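Local coordinates for probable sugar ABC transporter, sugar-binding protein (Streptococcus pneumoniae, PDB 2W7Y), which probably serves as the solute-binding component of a sugar ABC transporter and binds the blood group A-trisaccharide, at residues V39-H44 with N91-S96; D64-E69 with Q322-E327. One frame throughout, in Å; residues are numbered along the deposited sequence.

Contact 1 (V39-H44 with N91-S96); sequences VLEFYH and NNKVAS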
ATOM      1  N   VAL A  39      25.485  10.867 -14.389  1.00 23.24           N
ATOM      2  CA  VAL A  39      24.858  10.680 -13.079  1.00 23.06           C
ATOM      3  C   VAL A  39      23.451  10.103 -13.229  1.00 23.01           C
ATOM      4  O   VAL A  39      22.609  10.665 -13.936  1.00 22.92           O
ATOM      5  CB  VAL A  39      24.799  12.014 -12.279  1.00 23.11           C
ATOM      6  CG1 VAL A  39      24.071  11.829 -10.950  1.00 23.10           C
ATOM      7  CG2 VAL A  39      26.203  12.573 -12.046  1.00 22.94           C
ATOM      8  N   LEU A  40      23.211   8.973 -12.568  1.00 22.98           N
ATOM      9  CA  LEU A  40      21.878   8.383 -12.496  1.00 22.99           C
ATOM     10  C   LEU A  40      21.201   8.803 -11.189  1.00 23.09           C
ATOM     11  O   LEU A  40      21.577   8.342 -10.103  1.00 23.00           O
ATOM     12  CB  LEU A  40      21.949   6.857 -12.609  1.00 22.93           C
ATOM     13  CG  LEU A  40      20.627   6.082 -12.641  1.00 22.88           C
ATOM     14  CD1 LEU A  40      19.958   6.172 -14.008  1.00 22.76           C
ATOM     15  CD2 LEU A  40      20.851   4.635 -12.260  1.00 22.55           C
ATOM     16  N   GLU A  41      20.205   9.683 -11.308  1.00 23.12           N
ATOM     17  CA  GLU A  41      19.480  10.219 -10.157  1.00 23.19           C
ATOM     18  C   GLU A  41      18.362   9.274  -9.706  1.00 23.16           C
ATOM     19  O   GLU A  41      17.474   8.931 -10.488  1.00 23.18           O
ATOM     20  CB  GLU A  41      18.936  11.629 -10.463  1.00 23.31           C
ATOM     21  CG  GLU A  41      17.866  11.695 -11.563  1.00 23.78           C
ATOM     22  CD  GLU A  41      17.523  13.112 -12.026  1.00 24.23           C
ATOM     23  OE1 GLU A  41      16.566  13.259 -12.827  1.00 23.58           O
ATOM     24  OE2 GLU A  41      18.206  14.072 -11.600  1.00 24.25           O
ATOM     25  N   PHE A  42      18.418   8.851  -8.444  1.00 23.04           N
ATOM     26  CA  PHE A  42      17.421   7.934  -7.898  1.00 23.01           C
ATOM     27  C   PHE A  42      16.605   8.581  -6.783  1.00 22.91           C
ATOM     28  O   PHE A  42      17.132   8.887  -5.717  1.00 22.91           O
ATOM     29  CB  PHE A  42      18.073   6.613  -7.442  1.00 22.98           C
ATOM     30  CG  PHE A  42      17.206   5.776  -6.529  1.00 22.97           C
ATOM     31  CD1 PHE A  42      15.955   5.312  -6.949  1.00 23.22           C
ATOM     32  CD2 PHE A  42      17.641   5.450  -5.249  1.00 22.48           C
ATOM     33  CE1 PHE A  42      15.147   4.543  -6.105  1.00 23.11           C
ATOM     34  CE2 PHE A  42      16.845   4.680  -4.398  1.00 22.71           C
ATOM     35  CZ  PHE A  42      15.594   4.222  -4.828  1.00 22.99           C
ATOM     36  N   TYR A  43      15.316   8.781  -7.040  1.00 22.89           N
ATOM     37  CA  TYR A  43      14.418   9.404  -6.070  1.00 23.01           C
ATOM     38  C   TYR A  43      13.674   8.368  -5.224  1.00 23.02           C
ATOM     39  O   TYR A  43      13.092   7.421  -5.757  1.00 22.88           O
ATOM     40  CB  TYR A  43      13.440  10.365  -6.769  1.00 23.12           C
ATOM     41  CG  TYR A  43      14.140  11.501  -7.482  1.00 23.22           C
ATOM     42  CD1 TYR A  43      14.465  11.402  -8.835  1.00 23.02           C
ATOM     43  CD2 TYR A  43      14.505  12.660  -6.796  1.00 23.18           C
ATOM     44  CE1 TYR A  43      15.126  12.431  -9.491  1.00 22.98           C
ATOM     45  CE2 TYR A  43      15.170  13.697  -7.444  1.00 23.27           C
ATOM     46  CZ  TYR A  43      15.478  13.577  -8.792  1.00 23.34           C
ATOM     47  OH  TYR A  43      16.132  14.602  -9.444  1.00 23.24           O
ATOM     48  N   HIS A  44      13.710   8.563  -3.906  1.00 23.22           N
ATOM     49  CA  HIS A  44      13.000   7.715  -2.936  1.00 23.11           C
ATOM     50  C   HIS A  44      12.430   8.555  -1.783  1.00 23.12           C
ATOM     51  O   HIS A  44      12.805   9.715  -1.618  1.00 23.15           O
ATOM     52  CB  HIS A  44      13.928   6.624  -2.398  1.00 23.07           C
ATOM     53  CG  HIS A  44      15.066   7.147  -1.578  1.00 22.93           C
ATOM     54  ND1 HIS A  44      16.281   7.498  -2.128  1.00 22.79           N
ATOM     55  CD2 HIS A  44      15.172   7.382  -0.248  1.00 22.73           C
ATOM     56  CE1 HIS A  44      17.087   7.927  -1.172  1.00 22.72           C
ATOM     57  NE2 HIS A  44      16.439   7.866  -0.022  1.00 22.72           N
ATOM     58  N   ASN A  91       5.206  13.508 -11.702  1.00 23.40           N
ATOM     59  CA  ASN A  91       4.212  14.264 -12.477  1.00 23.23           C
ATOM     60  C   ASN A  91       4.717  15.595 -13.036  1.00 23.17           C
ATOM     61  O   ASN A  91       4.287  16.027 -14.113  1.00 23.02           O
ATOM     62  CB  ASN A  91       2.944  14.502 -11.645  1.00 23.33           C
ATOM     63  CG  ASN A  91       2.236  13.209 -11.254  1.00 23.23           C
ATOM     64  OD1 ASN A  91       2.273  12.208 -11.973  1.00 23.27           O
ATOM     65  ND2 ASN A  91       1.578  13.234 -10.104  1.00 23.42           N
ATOM     66  N   ASN A  92       5.616  16.246 -12.301  1.00 23.07           N
ATOM     67  CA  ASN A  92       6.247  17.472 -12.784  1.00 23.20           C
ATOM     68  C   ASN A  92       7.189  17.208 -13.957  1.00 23.17           C
ATOM     69  O   ASN A  92       7.344  18.055 -14.833  1.00 23.14           O
ATOM     70  CB  ASN A  92       6.975  18.213 -11.657  1.00 23.25           C
ATOM     71  CG  ASN A  92       6.019  18.816 -10.630  1.00 23.70           C
ATOM     72  OD1 ASN A  92       4.840  19.055 -10.913  1.00 24.06           O
ATOM     73  ND2 ASN A  92       6.531  19.065  -9.427  1.00 23.62           N
ATOM     74  N   LYS A  93       7.808  16.030 -13.978  1.00 23.17           N
ATOM     75  CA  LYS A  93       8.638  15.637 -15.114  1.00 23.16           C
ATOM     76  C   LYS A  93       7.819  15.128 -16.301  1.00 23.05           C
ATOM     77  O   LYS A  93       8.137  15.447 -17.445  1.00 22.94           O
ATOM     78  CB  LYS A  93       9.723  14.636 -14.699  1.00 23.09           C
ATOM     79  CG  LYS A  93      10.724  15.220 -13.710  1.00 23.43           C
ATOM     80  CD  LYS A  93      12.116  14.635 -13.860  1.00 23.85           C
ATOM     81  CE  LYS A  93      13.087  15.325 -12.907  1.00 24.59           C
ATOM     82  NZ  LYS A  93      14.521  14.987 -13.174  1.00 24.88           N
ATOM     83  N   VAL A  94       6.761  14.361 -16.027  1.00 23.05           N
ATOM     84  CA  VAL A  94       5.834  13.875 -17.067  1.00 23.00           C
ATOM     85  C   VAL A  94       5.245  15.033 -17.884  1.00 23.17           C
ATOM     86  O   VAL A  94       5.196  14.967 -19.116  1.00 23.02           O
ATOM     87  CB  VAL A  94       4.716  12.965 -16.479  1.00 23.08           C
ATOM     88  CG1 VAL A  94       3.644  12.639 -17.522  1.00 22.95           C
ATOM     89  CG2 VAL A  94       5.309  11.678 -15.929  1.00 22.74           C
ATOM     90  N   ALA A  95       4.803  16.084 -17.192  1.00 23.32           N
ATOM     91  CA  ALA A  95       4.506  17.364 -17.834  1.00 23.50           C
ATOM     92  C   ALA A  95       5.826  17.936 -18.338  1.00 23.61           C
ATOM     93  O   ALA A  95       6.778  18.058 -17.572  1.00 24.15           O
ATOM     94  CB  ALA A  95       3.842  18.321 -16.855  1.00 23.33           C
ATOM     95  N   SER A  96       5.873  18.278 -19.622  1.00 23.63           N
ATOM     96  CA  SER A  96       7.117  18.621 -20.348  1.00 23.52           C
ATOM     97  C   SER A  96       7.872  17.381 -20.867  1.00 23.32           C
ATOM     98  O   SER A  96       9.036  17.470 -21.271  1.00 23.32           O
ATOM     99  CB  SER A  96       8.031  19.595 -19.570  1.00 23.44           C
ATOM    100  OG  SER A  96       8.778  18.944 -18.562  1.00 23.44           O
TER
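Lys93, near the C-terminal end of helix 86-94, reaches across to strand 39-44 and meets Glu41 there, the two chains running in from opposite directions. Along Lys93, CB starts off toward the strand, and the chain bends by rotation about CB-CG (chi2 -148°); CB, CG and CD span the distance between the backbones, where Tyr43 CA and Lys93 CA, the nearest pair, are 12.4 Å apart. Lys93 CE is the first carbon to approach, 4.0 Å from Glu41 OE1. Lys93 NZ makes the bond: it donates to Glu41 OE1 at 2.7 Å, on the syn side and 26° out of the carboxylate plane. The salt bridge is one-sided, since Lys93 NZ lies 4.1 Å from Glu41 OE2. Tyr43, two residues along the same face of the strand, crosses the lysine at about a right angle, with Tyr43 OH 4.1 Å from Lys93 NZ. Tyr43 OH gives a weak hydrogen bond to Glu41 OE2 (3.0 Å), while Glu41 OE1 lies in plane at the edge of the tyrosine ring. Asp101 accepts from the Glu41 backbone N. The carboxylate thus shares its two oxygens between an ammonium and a phenol. With all three residues partly exposed, water probably weakens the charge attraction, so the pair pins helix to sheet at the surface by one polar link without a hydrophobic interface.

Contact 2 (D64-E69 with Q322-E327); sequences DKFAEE and QKLALE
Phe66 of helix 54-69 pushes its ring end-first against helix 319-332, filling the angle between Leu324 and Glu327. At the outer end of the ring, Phe66 CZ lies 3.6 Å from Leu324 O, and this carbonyl sits at the ring edge, near its plane. Phe66 CZ also packs against Leu324 CD1 at 3.7 Å, and the methyl extends its contact to Phe66 CE2 at 3.9 Å. On the other flank, Phe66 CE1 comes within 3.7 Å of Glu327 O, which approaches the ring obliquely; the aliphatic CB of Glu327 lies 4.3 Å from Phe66 CZ. No hydrogen bond joins 64-69 to 322-327. The interface is van der Waals packing, with the weakly positive rim of the ring set near the Leu324 carbonyl. Rotation about CA-CB places CG of Phe66 opposite its own backbone N (chi1 175°) and carries the ring toward the partner helix. Leu324 has a similar first torsion (chi1 175°), and the two side chains run antiparallel past one another, which brings Leu324 CD1 beside Phe66 CZ and CE2. Both residues are buried.

A second shell of aromatics confines the phenylalanine: Phe77 and Phe328 meet its ring edge-to-face, and His70 and Tyr331 meet it at inclined angles. His70 also touches Leu324 and Glu327, while Val75 adds to the packing on Leu324. Helix 54-69 is the crossover of a beta-alpha-beta unit between the adjacent parallel strands 39-44 and 76-81; helix 319-332 follows the antiparallel edge strand 311-313. The two lie together on one face of this four-stranded sheet, with Phe77 of strand 76-81 beneath Phe66 and Leu40 of strand 39-44 beneath Leu324.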
ATOM      1  N   ASP A  64      23.407   3.533  -1.119  1.00 23.17           N
ATOM      2  CA  ASP A  64      24.760   4.052  -1.352  1.00 23.45           C
ATOM      3  C   ASP A  64      25.840   2.968  -1.268  1.00 23.29           C
ATOM      4  O   ASP A  64      26.999   3.209  -1.602  1.00 23.29           O
ATOM      5  CB  ASP A  64      25.077   5.284  -0.476  1.00 23.63           C
ATOM      6  CG  ASP A  64      24.798   5.059   0.991  1.00 23.87           C
ATOM      7  OD1 ASP A  64      24.797   3.895   1.436  1.00 24.73           O
ATOM      8  OD2 ASP A  64      24.582   6.062   1.704  1.00 24.16           O
ATOM      9  N   LYS A  65      25.433   1.782  -0.827  1.00 23.17           N
ATOM     10  CA  LYS A  65      26.234   0.568  -0.914  1.00 23.19           C
ATOM     11  C   LYS A  65      26.262   0.063  -2.361  1.00 23.17           C
ATOM     12  O   LYS A  65      27.281  -0.460  -2.825  1.00 22.98           O
ATOM     13  CB  LYS A  65      25.660  -0.474   0.051  1.00 23.26           C
ATOM     14  CG  LYS A  65      26.017  -1.932  -0.191  1.00 23.41           C
ATOM     15  CD  LYS A  65      25.439  -2.767   0.948  1.00 23.94           C
ATOM     16  CE  LYS A  65      24.878  -4.092   0.465  1.00 24.45           C
ATOM     17  NZ  LYS A  65      24.045  -4.747   1.518  1.00 24.68           N
ATOM     18  N   PHE A  66      25.140   0.233  -3.064  1.00 23.18           N
ATOM     19  CA  PHE A  66      25.068  -0.003  -4.509  1.00 23.22           C
ATOM     20  C   PHE A  66      25.945   1.003  -5.262  1.00 23.26           C
ATOM     21  O   PHE A  66      26.627   0.640  -6.218  1.00 23.32           O
ATOM     22  CB  PHE A  66      23.615   0.075  -5.005  1.00 23.15           C
ATOM     23  CG  PHE A  66      23.471  -0.034  -6.504  1.00 22.93           C
ATOM     24  CD1 PHE A  66      23.328  -1.275  -7.114  1.00 22.81           C
ATOM     25  CD2 PHE A  66      23.471   1.106  -7.304  1.00 23.04           C
ATOM     26  CE1 PHE A  66      23.193  -1.385  -8.489  1.00 22.57           C
ATOM     27  CE2 PHE A  66      23.341   1.005  -8.690  1.00 22.89           C
ATOM     28  CZ  PHE A  66      23.201  -0.241  -9.281  1.00 22.78           C
ATOM     29  N   ALA A  67      25.917   2.260  -4.822  1.00 23.24           N
ATOM     30  CA  ALA A  67      26.715   3.325  -5.428  1.00 23.19           C
ATOM     31  C   ALA A  67      28.221   3.047  -5.351  1.00 23.26           C
ATOM     32  O   ALA A  67      28.945   3.261  -6.325  1.00 23.19           O
ATOM     33  CB  ALA A  67      26.380   4.663  -4.789  1.00 23.16           C
ATOM     34  N   GLU A  68      28.678   2.563  -4.195  1.00 23.30           N
ATOM     35  CA  GLU A  68      30.088   2.225  -3.978  1.00 23.48           C
ATOM     36  C   GLU A  68      30.504   0.969  -4.748  1.00 23.54           C
ATOM     37  O   GLU A  68      31.669   0.807  -5.121  1.00 23.51           O
ATOM     38  CB  GLU A  68      30.377   2.052  -2.482  1.00 23.47           C
ATOM     39  CG  GLU A  68      30.325   3.348  -1.670  1.00 23.60           C
ATOM     40  CD  GLU A  68      31.348   4.383  -2.123  1.00 23.83           C
ATOM     41  OE1 GLU A  68      32.556   4.050  -2.193  1.00 23.44           O
ATOM     42  OE2 GLU A  68      30.940   5.535  -2.406  1.00 23.90           O
ATOM     43  N   GLU A  69      29.529   0.093  -4.978  1.00 23.62           N
ATOM     44  CA  GLU A  69      29.690  -1.131  -5.758  1.00 23.63           C
ATOM     45  C   GLU A  69      29.932  -0.807  -7.233  1.00 23.72           C
ATOM     46  O   GLU A  69      30.491  -1.621  -7.972  1.00 23.81           O
ATOM     47  CB  GLU A  69      28.411  -1.956  -5.621  1.00 23.69           C
ATOM     48  CG  GLU A  69      28.552  -3.450  -5.743  1.00 23.46           C
ATOM     49  CD  GLU A  69      27.239  -4.150  -5.439  1.00 23.86           C
ATOM     50  OE1 GLU A  69      27.119  -4.735  -4.340  1.00 23.83           O
ATOM     51  OE2 GLU A  69      26.315  -4.090  -6.286  1.00 23.90           O
ATOM     52  N   GLN A 322      20.965   3.436 -18.430  1.00 23.29           N
ATOM     53  CA  GLN A 322      19.818   2.530 -18.499  1.00 23.21           C
ATOM     54  C   GLN A 322      20.178   1.137 -17.975  1.00 23.10           C
ATOM     55  O   GLN A 322      19.382   0.511 -17.279  1.00 22.91           O
ATOM     56  CB  GLN A 322      19.257   2.439 -19.923  1.00 23.18           C
ATOM     57  CG  GLN A 322      18.084   1.467 -20.055  1.00 23.38           C
ATOM     58  CD  GLN A 322      17.433   1.486 -21.420  1.00 23.58           C
ATOM     59  OE1 GLN A 322      17.025   2.533 -21.911  1.00 23.82           O
ATOM     60  NE2 GLN A 322      17.314   0.313 -22.034  1.00 23.51           N
ATOM     61  N   LYS A 323      21.375   0.659 -18.307  1.00 23.15           N
ATOM     62  CA  LYS A 323      21.799  -0.665 -17.849  1.00 23.22           C
ATOM     63  C   LYS A 323      22.243  -0.688 -16.384  1.00 23.11           C
ATOM     64  O   LYS A 323      22.151  -1.726 -15.736  1.00 23.21           O
ATOM     65  CB  LYS A 323      22.835  -1.305 -18.788  1.00 23.17           C
ATOM     66  CG  LYS A 323      24.191  -0.624 -18.863  1.00 23.61           C
ATOM     67  CD  LYS A 323      25.140  -1.357 -19.823  1.00 23.60           C
ATOM     68  CE  LYS A 323      24.600  -1.403 -21.256  1.00 23.70           C
ATOM     69  NZ  LYS A 323      25.649  -1.794 -22.247  1.00 23.45           N
ATOM     70  N   LEU A 324      22.703   0.449 -15.867  1.00 22.99           N
ATOM     71  CA  LEU A 324      23.004   0.583 -14.442  1.00 22.94           C
ATOM     72  C   LEU A 324      21.714   0.642 -13.618  1.00 22.98           C
ATOM     73  O   LEU A 324      21.655   0.119 -12.499  1.00 22.90           O
ATOM     74  CB  LEU A 324      23.863   1.824 -14.167  1.00 22.97           C
ATOM     75  CG  LEU A 324      24.159   2.150 -12.695  1.00 22.91           C
ATOM     76  CD1 LEU A 324      25.189   1.198 -12.111  1.00 22.85           C
ATOM     77  CD2 LEU A 324      24.605   3.593 -12.527  1.00 22.97           C
ATOM     78  N   ALA A 325      20.692   1.284 -14.180  1.00 22.94           N
ATOM     79  CA  ALA A 325      19.372   1.360 -13.556  1.00 22.82           C
ATOM     80  C   ALA A 325      18.710  -0.014 -13.456  1.00 22.81           C
ATOM     81  O   ALA A 325      18.065  -0.319 -12.456  1.00 22.72           O
ATOM     82  CB  ALA A 325      18.491   2.326 -14.315  1.00 22.69           C
ATOM     83  N   LEU A 326      18.871  -0.831 -14.496  1.00 22.90           N
ATOM     84  CA  LEU A 326      18.378  -2.210 -14.493  1.00 22.97           C
ATOM     85  C   LEU A 326      19.200  -3.078 -13.544  1.00 23.03           C
ATOM     86  O   LEU A 326      18.660  -3.989 -12.907  1.00 22.94           O
ATOM     87  CB  LEU A 326      18.366  -2.799 -15.909  1.00 22.93           C
ATOM     88  CG  LEU A 326      17.295  -2.272 -16.875  1.00 22.91           C
ATOM     89  CD1 LEU A 326      17.630  -2.640 -18.314  1.00 22.81           C
ATOM     90  CD2 LEU A 326      15.895  -2.760 -16.505  1.00 22.64           C
ATOM     91  N   GLU A 327      20.499  -2.783 -13.450  1.00 23.02           N
ATOM     92  CA  GLU A 327      21.371  -3.394 -12.440  1.00 23.10           C
ATOM     93  C   GLU A 327      20.889  -3.074 -11.017  1.00 23.11           C
ATOM     94  O   GLU A 327      21.005  -3.909 -10.122  1.00 23.26           O
ATOM     95  CB  GLU A 327      22.831  -2.958 -12.631  1.00 23.18           C
ATOM     96  CG  GLU A 327      23.530  -3.570 -13.862  1.00 23.59           C
ATOM     97  CD  GLU A 327      24.879  -2.921 -14.192  1.00 24.47           C
ATOM     98  OE1 GLU A 327      25.638  -2.599 -13.255  1.00 24.95           O
ATOM     99  OE2 GLU A 327      25.196  -2.740 -15.393  1.00 24.55           O
TER

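In the fold
From the N terminus the chain runs along strand 39-44, through helix 54-69 and strand 76-81, to helix 86-94, where contact 1 closes a loop of 46 residues. Contact 2 starts within that loop, at 64-69, but waits 252 residues for 322-327, so the two loops cross. Contact 1 joins the first strand to the helix on one face of the four-stranded sheet; contact 2 pairs two helices on the other. Their centres are about 17 Å apart, yet strand 39-44 bridges them: Leu40 CD2 packs 3.8 Å from Ala325 CA. The late helix 319-332 is thereby tied to the earliest elements of this sheet.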